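Local coordinates for L-amino acid deaminase (Proteus vulgaris, PDB 5HXW), which binds FAD and, as a membrane-bound L-amino acid deaminase, probably carries out the oxidative deamination of L-amino acids, at residues A[90-95]-A[399-404]; A[263-268]-A[385-390]. All coordinates share one frame; numbering follows the deposited sequence.

Interaction 1 (A[90-95]-A[399-404]); sequences DETFLL and DENPII. With 16A (cetyl-trimethyl-ammonium), chain J.
T92 sits across from N401 and P402, and its methyl packs against both of them. CG2 lies 3.7 Å from P402 CD and equally far from N401 OD1, so one methyl bridges the amide oxygen and the proline ring. Because T92 CG2 is anti to its own carbonyl carbon and OG1 takes the position between N and C (chi1 50°), it is the methyl that faces N401 and P402. Three residues on, in the first turn of helix 93-104, L95 CD2 extends the apolar patch, 4.2 Å from P402 CG and 4.4 Å from I404 CD1; E425 of helix 422-438 touches both L95 and P402.

The polar atoms here make close contacts without bonding across. N401 ND2 rests 3.5 Å from E91 CB, against the aliphatic root of a side chain bent at chi2, which crosses the asparagine at about a right angle.

Hydrogen bonding shapes the turn itself. N401 N donates to D399 OD1 at 3.2 Å, approaching from above the carboxylate plane, and D399 OD1 is also salt-bridged to R453. E400, at the corner, turns to the detergent, its OE2 3.5 Å from C13 of cetyl-trimethyl-ammonium.

The result is an Asx turn leading into edge strand 403-406 of the Rossmann-type FAD-binding sheet, packed against the start of helix 93-104.

Interaction 2 (A[263-268]-A[385-390]); sequences QQLISG and KLIDQW. With FAD (flavin-adenine dinucleotide), chain G.
A classic beta bulge interrupts the antiparallel pairing of strands 257-266 and 386-396, in the large mixed sheet whose Q263 end reaches the flavin. Q263 and W390 form a hydrogen-bonded pair, with Q263 N to W390 O at 2.8 Å and nearly straight (173°). Two residues on, L265 faces both I387 and D388: its O takes the N-H of I387 at 2.8 Å and a weaker, longer bond from D388 N, while its own N donates to D388 O. Past the bulge, S267 N bonds to K385 O. S267 OG, set between N and C by chi1 60°, accepts from K385 N at 2.7 Å.

One face of the W390 indole lies against Q263. CB of Q263 makes a CH-pi contact 3.8 Å from the centroid of the five-membered ring, over the face, and L265 CD1 meets the ring at its edge, 3.8 Å from W390 CH2. The indole NE1 bonds to R78 O. Beyond CB the Q263 chain, bent at chi2, turns away from the indole to the cofactor, and its NE2 comes within 3.6 Å of the flavin methyl C7M.

Alongside I266 and L386, Q264 and Q389 run side by side with nearly coplanar amides, joined by a weak bond from Q389 NE2 to Q264 OE1; Q264 NE2 is held by L367 O.

Backbone bonding thus sets the register, while the indole face packs against the CB of a glutamine whose amide nitrogen touches the C7M methyl on the flavin's dimethylbenzene edge by van der Waals contact.

The two contacts lie on opposite sides of the chain's centre, their centres 30 Å apart and their nearest atoms about 13 Å apart, with the flavin ring between them. Interaction 2 is nested within the chain loop closed by interaction 1, and strand 386-396 is followed directly by strand 403-406, so one run of chain supplies the second segment of both. Q263 touches the flavin itself, whereas the side chain of P402 remains about 8 Å from FAD and about 4 Å from that of T419, a cofactor-binding residue. Cetyl-trimethyl-ammonium relates them: the same molecule packs its alkyl chain on E400 in interaction 1 and brings its trimethylammonium end to about 6 Å from the side chain of Q263.

Interaction 1 (A[90-95]-A[399-404])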
loop_
_atom_site.group_PDB
_atom_site.type_symbol
_atom_site.label_atom_id
_atom_site.label_comp_id
_atom_site.label_asym_id
_atom_site.label_seq_id
_atom_site.Cartn_x
_atom_site.Cartn_y
_atom_site.Cartn_z
ATOM N N ASP A 90 -10.343 -3.510 14.676
ATOM C CA ASP A 90 -10.173 -4.939 14.980
ATOM C C ASP A 90 -9.958 -5.805 13.731
ATOM O O ASP A 90 -9.279 -6.835 13.796
ATOM C CB ASP A 90 -11.372 -5.454 15.792
ATOM C CG ASP A 90 -11.121 -6.824 16.425
ATOM O OD1 ASP A 90 -10.082 -7.012 17.098
ATOM O OD2 ASP A 90 -11.984 -7.714 16.260
ATOM N N GLU A 91 -10.531 -5.367 12.609
ATOM C CA GLU A 91 -10.417 -6.054 11.319
ATOM C C GLU A 91 -8.977 -6.113 10.793
ATOM O O GLU A 91 -8.554 -7.144 10.263
ATOM C CB GLU A 91 -11.327 -5.397 10.268
ATOM C CG GLU A 91 -12.825 -5.602 10.470
ATOM C CD GLU A 91 -13.447 -4.642 11.472
ATOM O OE1 GLU A 91 -13.201 -3.419 11.381
ATOM O OE2 GLU A 91 -14.198 -5.117 12.350
ATOM N N THR A 92 -8.234 -5.015 10.955
ATOM C CA THR A 92 -6.892 -4.884 10.368
ATOM C C THR A 92 -5.731 -4.851 11.370
ATOM O O THR A 92 -4.570 -4.945 10.958
ATOM C CB THR A 92 -6.777 -3.650 9.439
ATOM O OG1 THR A 92 -7.282 -2.488 10.109
ATOM C CG2 THR A 92 -7.547 -3.868 8.149
ATOM N N PHE A 93 -6.033 -4.720 12.665
ATOM C CA PHE A 93 -4.992 -4.576 13.691
ATOM C C PHE A 93 -3.925 -5.670 13.626
ATOM O O PHE A 93 -2.745 -5.361 13.475
ATOM C CB PHE A 93 -5.568 -4.467 15.114
ATOM C CG PHE A 93 -4.508 -4.419 16.188
ATOM C CD1 PHE A 93 -3.859 -3.219 16.497
ATOM C CD2 PHE A 93 -4.129 -5.581 16.872
ATOM C CE1 PHE A 93 -2.865 -3.177 17.472
ATOM C CE2 PHE A 93 -3.136 -5.542 17.846
ATOM C CZ PHE A 93 -2.503 -4.341 18.145
ATOM N N LEU A 94 -4.347 -6.931 13.735
ATOM C CA LEU A 94 -3.422 -8.074 13.744
ATOM C C LEU A 94 -2.641 -8.231 12.435
ATOM O O LEU A 94 -1.506 -8.708 12.439
ATOM C CB LEU A 94 -4.149 -9.373 14.118
ATOM C CG LEU A 94 -4.567 -9.577 15.586
ATOM C CD1 LEU A 94 -5.592 -10.696 15.709
ATOM C CD2 LEU A 94 -3.375 -9.850 16.497
ATOM N N LEU A 95 -3.253 -7.809 11.330
ATOM C CA LEU A 95 -2.588 -7.719 10.029
ATOM C C LEU A 95 -1.426 -6.710 10.056
ATOM O O LEU A 95 -0.390 -6.934 9.425
ATOM C CB LEU A 95 -3.619 -7.360 8.951
ATOM C CG LEU A 95 -3.374 -7.496 7.446
ATOM C CD1 LEU A 95 -3.190 -8.940 7.011
ATOM C CD2 LEU A 95 -4.557 -6.886 6.714
ATOM N N ASP A 399 -15.427 0.172 3.038
ATOM C CA ASP A 399 -15.134 0.121 4.480
ATOM C C ASP A 399 -13.659 0.369 4.822
ATOM O O ASP A 399 -13.249 0.208 5.977
ATOM C CB ASP A 399 -15.650 -1.187 5.116
ATOM C CG ASP A 399 -15.042 -2.450 4.498
ATOM O OD1 ASP A 399 -14.050 -2.379 3.737
ATOM O OD2 ASP A 399 -15.574 -3.539 4.790
ATOM N N GLU A 400 -12.882 0.753 3.803
ATOM C CA GLU A 400 -11.455 1.115 3.918
ATOM C C GLU A 400 -10.521 -0.066 4.269
ATOM O O GLU A 400 -9.346 0.132 4.593
ATOM C CB GLU A 400 -11.273 2.301 4.885
ATOM C CG GLU A 400 -10.217 3.316 4.470
ATOM C CD GLU A 400 -10.052 4.447 5.473
ATOM O OE1 GLU A 400 -11.066 4.904 6.054
ATOM O OE2 GLU A 400 -8.898 4.886 5.674
ATOM N N ASN A 401 -11.048 -1.285 4.176
ATOM C CA ASN A 401 -10.305 -2.508 4.480
ATOM C C ASN A 401 -9.891 -3.275 3.217
ATOM O O ASN A 401 -10.561 -3.151 2.187
ATOM C CB ASN A 401 -11.127 -3.401 5.418
ATOM C CG ASN A 401 -11.261 -2.820 6.816
ATOM O OD1 ASN A 401 -10.541 -1.895 7.199
ATOM N ND2 ASN A 401 -12.190 -3.367 7.590
ATOM N N PRO A 402 -8.790 -4.064 3.285
ATOM C CA PRO A 402 -8.289 -4.777 2.095
ATOM C C PRO A 402 -9.248 -5.821 1.516
ATOM O O PRO A 402 -10.153 -6.300 2.215
ATOM C CB PRO A 402 -7.016 -5.469 2.605
ATOM C CG PRO A 402 -6.608 -4.694 3.807
ATOM C CD PRO A 402 -7.897 -4.277 4.444
ATOM N N ILE A 403 -9.048 -6.144 0.240
ATOM C CA ILE A 403 -9.694 -7.296 -0.380
ATOM C C ILE A 403 -8.629 -8.386 -0.566
ATOM O O ILE A 403 -7.788 -8.318 -1.470
ATOM C CB ILE A 403 -10.456 -6.935 -1.689
ATOM C CG1 ILE A 403 -11.575 -5.919 -1.393
ATOM C CG2 ILE A 403 -11.034 -8.192 -2.348
ATOM C CD1 ILE A 403 -12.132 -5.190 -2.603
ATOM N N ILE A 404 -8.647 -9.355 0.348
ATOM C CA ILE A 404 -7.788 -10.541 0.287
ATOM C C ILE A 404 -8.737 -11.739 0.296
ATOM O O ILE A 404 -9.225 -12.153 1.357
ATOM C CB ILE A 404 -6.764 -10.607 1.457
ATOM C CG1 ILE A 404 -5.989 -9.286 1.596
ATOM C CG2 ILE A 404 -5.799 -11.773 1.257
ATOM C CD1 ILE A 404 -5.478 -9.000 2.996
HETATM C C1 16A J . -20.085 10.571 -3.410
HETATM C C2 16A J . -18.813 9.914 -3.899
HETATM C C3 16A J . -17.920 9.519 -2.729
HETATM C C4 16A J . -16.565 9.027 -3.223
HETATM C C5 16A J . -15.505 9.157 -2.138
HETATM C C6 16A J . -14.468 8.049 -2.268
HETATM C C7 16A J . -13.540 8.019 -1.060
HETATM C C8 16A J . -12.154 7.532 -1.458
HETATM C C9 16A J . -11.524 6.728 -0.329
HETATM C C10 16A J . -10.302 7.442 0.241
HETATM C C11 16A J . -10.216 7.278 1.753
HETATM C C12 16A J . -9.136 6.270 2.133
HETATM C C13 16A J . -8.052 6.909 2.993
HETATM C C14 16A J . -6.823 6.007 3.068
HETATM C C15 16A J . -5.536 6.820 2.961
HETATM C C16 16A J . -4.414 6.170 3.786
HETATM N N1 16A J . -3.022 6.359 3.304
HETATM C C17 16A J . -2.122 5.771 4.303
HETATM C C18 16A J . -2.761 5.662 2.038
HETATM C C19 16A J . -2.652 7.780 3.170
#

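Interaction 2 (A[263-268]-A[385-390])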
loop_
_atom_site.group_PDB
_atom_site.type_symbol
_atom_site.label_atom_id
_atom_site.label_comp_id
_atom_site.label_asym_id
_atom_site.label_seq_id
_atom_site.Cartn_x
_atom_site.Cartn_y
_atom_site.Cartn_z
ATOM N N GLN A 263 2.825 13.680 -2.379
ATOM C CA GLN A 263 3.928 13.421 -1.452
ATOM C C GLN A 263 5.164 14.222 -1.863
ATOM O O GLN A 263 5.366 14.510 -3.050
ATOM C CB GLN A 263 4.280 11.930 -1.423
ATOM C CG GLN A 263 3.176 10.985 -0.965
ATOM C CD GLN A 263 2.954 10.980 0.538
ATOM O OE1 GLN A 263 3.898 11.075 1.330
ATOM N NE2 GLN A 263 1.693 10.855 0.942
ATOM N N GLN A 264 5.986 14.577 -0.876
ATOM C CA GLN A 264 7.267 15.240 -1.131
ATOM C C GLN A 264 8.390 14.729 -0.223
ATOM O O GLN A 264 8.136 14.127 0.826
ATOM C CB GLN A 264 7.136 16.775 -1.087
ATOM C CG GLN A 264 6.747 17.365 0.261
ATOM C CD GLN A 264 6.296 18.813 0.192
ATOM O OE1 GLN A 264 6.644 19.555 -0.729
ATOM N NE2 GLN A 264 5.520 19.225 1.184
ATOM N N LEU A 265 9.625 14.970 -0.657
ATOM C CA LEU A 265 10.826 14.521 0.034
ATOM C C LEU A 265 11.804 15.684 0.151
ATOM O O LEU A 265 12.148 16.319 -0.853
ATOM C CB LEU A 265 11.472 13.372 -0.744
ATOM C CG LEU A 265 12.089 12.216 0.042
ATOM C CD1 LEU A 265 11.097 11.064 0.159
ATOM C CD2 LEU A 265 13.366 11.756 -0.643
ATOM N N ILE A 266 12.231 15.968 1.380
ATOM C CA ILE A 266 13.197 17.045 1.651
ATOM C C ILE A 266 14.474 16.536 2.319
ATOM O O ILE A 266 14.469 15.488 2.974
ATOM C CB ILE A 266 12.588 18.224 2.460
ATOM C CG1 ILE A 266 11.931 17.735 3.762
ATOM C CG2 ILE A 266 11.625 19.022 1.586
ATOM C CD1 ILE A 266 11.645 18.823 4.775
ATOM N N SER A 267 15.556 17.289 2.137
ATOM C CA SER A 267 16.862 16.967 2.712
ATOM C C SER A 267 16.894 17.107 4.238
ATOM O O SER A 267 16.063 17.805 4.833
ATOM C CB SER A 267 17.947 17.835 2.069
ATOM O OG SER A 267 17.683 19.211 2.280
ATOM N N GLY A 268 17.863 16.432 4.857
ATOM C CA GLY A 268 18.032 16.441 6.307
ATOM C C GLY A 268 18.590 17.725 6.895
ATOM O O GLY A 268 18.765 18.732 6.193
ATOM N N LYS A 385 16.407 21.378 1.347
ATOM C CA LYS A 385 16.172 21.424 -0.095
ATOM C C LYS A 385 15.172 20.359 -0.531
ATOM O O LYS A 385 15.085 19.286 0.072
ATOM C CB LYS A 385 17.487 21.285 -0.871
ATOM C CG LYS A 385 18.308 22.566 -0.914
ATOM C CD LYS A 385 19.630 22.374 -1.639
ATOM C CE LYS A 385 20.440 23.661 -1.636
ATOM N NZ LYS A 385 21.572 23.611 -2.601
ATOM N N LEU A 386 14.425 20.676 -1.584
ATOM C CA LEU A 386 13.395 19.806 -2.133
ATOM C C LEU A 386 14.032 18.761 -3.051
ATOM O O LEU A 386 14.653 19.111 -4.057
ATOM C CB LEU A 386 12.383 20.665 -2.895
ATOM C CG LEU A 386 10.904 20.303 -3.020
ATOM C CD1 LEU A 386 10.196 20.257 -1.673
ATOM C CD2 LEU A 386 10.250 21.337 -3.924
ATOM N N ILE A 387 13.892 17.486 -2.685
ATOM C CA ILE A 387 14.478 16.367 -3.447
ATOM C C ILE A 387 13.521 15.834 -4.529
ATOM O O ILE A 387 13.887 15.788 -5.707
ATOM C CB ILE A 387 14.991 15.228 -2.521
ATOM C CG1 ILE A 387 16.136 15.736 -1.630
ATOM C CG2 ILE A 387 15.448 14.011 -3.329
ATOM C CD1 ILE A 387 16.380 14.909 -0.385
ATOM N N ASP A 388 12.312 15.434 -4.125
ATOM C CA ASP A 388 11.337 14.831 -5.038
ATOM C C ASP A 388 9.891 15.132 -4.641
ATOM O O ASP A 388 9.568 15.206 -3.453
ATOM C CB ASP A 388 11.557 13.313 -5.127
ATOM C CG ASP A 388 10.984 12.693 -6.405
ATOM O OD1 ASP A 388 10.414 13.413 -7.260
ATOM O OD2 ASP A 388 11.115 11.460 -6.556
ATOM N N GLN A 389 9.038 15.306 -5.653
ATOM C CA GLN A 389 7.604 15.560 -5.475
ATOM C C GLN A 389 6.800 14.701 -6.448
ATOM O O GLN A 389 7.037 14.738 -7.659
ATOM C CB GLN A 389 7.276 17.038 -5.705
ATOM C CG GLN A 389 7.754 17.990 -4.620
ATOM C CD GLN A 389 7.422 19.438 -4.925
ATOM O OE1 GLN A 389 7.847 19.988 -5.939
ATOM N NE2 GLN A 389 6.672 20.068 -4.034
ATOM N N TRP A 390 5.855 13.928 -5.915
ATOM C CA TRP A 390 5.033 13.033 -6.734
ATOM C C TRP A 390 3.585 12.917 -6.241
ATOM O O TRP A 390 3.255 13.347 -5.128
ATOM C CB TRP A 390 5.686 11.649 -6.837
ATOM C CG TRP A 390 5.700 10.880 -5.542
ATOM C CD1 TRP A 390 4.738 10.018 -5.092
ATOM C CD2 TRP A 390 6.722 10.899 -4.538
ATOM N NE1 TRP A 390 5.093 9.504 -3.870
ATOM C CE2 TRP A 390 6.308 10.017 -3.507
ATOM C CE3 TRP A 390 7.951 11.568 -4.408
ATOM C CZ2 TRP A 390 7.076 9.794 -2.351
ATOM C CZ3 TRP A 390 8.719 11.344 -3.256
ATOM C CH2 TRP A 390 8.273 10.462 -2.244
HETATM P PA FAD G . 0.999 -1.645 -6.603
HETATM O O1A FAD G . 0.459 -0.485 -7.400
HETATM O O2A FAD G . 2.234 -1.437 -5.780
HETATM O O5B FAD G . 1.262 -2.873 -7.599
HETATM C C5B FAD G . 0.332 -3.205 -8.621
HETATM C C4B FAD G . 1.115 -3.492 -9.885
HETATM O O4B FAD G . 0.337 -4.298 -10.765
HETATM C C3B FAD G . 1.454 -2.215 -10.637
HETATM O O3B FAD G . 2.878 -2.160 -10.756
HETATM C C2B FAD G . 0.774 -2.369 -11.989
HETATM O O2B FAD G . 1.574 -1.878 -13.065
HETATM C C1B FAD G . 0.578 -3.869 -12.103
HETATM N N9A FAD G . -0.556 -4.284 -12.961
HETATM C C8A FAD G . -1.834 -3.865 -12.862
HETATM N N7A FAD G . -2.617 -4.458 -13.793
HETATM C C5A FAD G . -1.829 -5.277 -14.510
HETATM C C6A FAD G . -2.015 -6.206 -15.650
HETATM N N6A FAD G . -3.239 -6.359 -16.199
HETATM N N1A FAD G . -0.934 -6.890 -16.105
HETATM C C2A FAD G . 0.288 -6.744 -15.550
HETATM N N3A FAD G . 0.531 -5.913 -14.511
HETATM C C4A FAD G . -0.468 -5.171 -13.955
HETATM N N1 FAD G . 1.252 1.965 2.938
HETATM C C2 FAD G . 1.815 1.866 4.167
HETATM O O2 FAD G . 1.871 0.736 4.696
HETATM N N3 FAD G . 2.300 2.940 4.825
HETATM C C4 FAD G . 2.264 4.183 4.305
HETATM O O4 FAD G . 2.730 5.157 4.944
HETATM C C4X FAD G . 1.663 4.373 2.952
HETATM N N5 FAD G . 1.581 5.583 2.346
HETATM C C5X FAD G . 1.016 5.728 1.115
HETATM C C6 FAD G . 0.946 6.988 0.508
HETATM C C7 FAD G . 0.382 7.139 -0.761
HETATM C C7M FAD G . 0.322 8.513 -1.383
HETATM C C8 FAD G . -0.150 5.936 -1.474
HETATM C C8M FAD G . -0.770 5.996 -2.843
HETATM C C9 FAD G . -0.078 4.690 -0.872
HETATM C C9A FAD G . 0.482 4.532 0.393
HETATM N N10 FAD G . 0.568 3.251 0.999
HETATM C C10 FAD G . 1.144 3.149 2.286
HETATM C "C1'" FAD G . 0.012 2.068 0.329
HETATM C "C2'" FAD G . 0.934 1.160 -0.452
HETATM O "O2'" FAD G . 1.673 1.929 -1.402
HETATM C "C3'" FAD G . 0.040 0.177 -1.206
HETATM O "O3'" FAD G . -1.065 -0.279 -0.393
HETATM C "C4'" FAD G . 0.823 -1.014 -1.750
HETATM O "O4'" FAD G . 1.894 -0.582 -2.610
HETATM C "C5'" FAD G . -0.124 -1.912 -2.528
HETATM O "O5'" FAD G . 0.652 -2.811 -3.300
HETATM P P FAD G . 0.060 -3.460 -4.635
HETATM O O1P FAD G . 1.118 -4.402 -5.135
HETATM O O2P FAD G . -1.313 -3.996 -4.337
HETATM O O3P FAD G . -0.152 -2.215 -5.638
#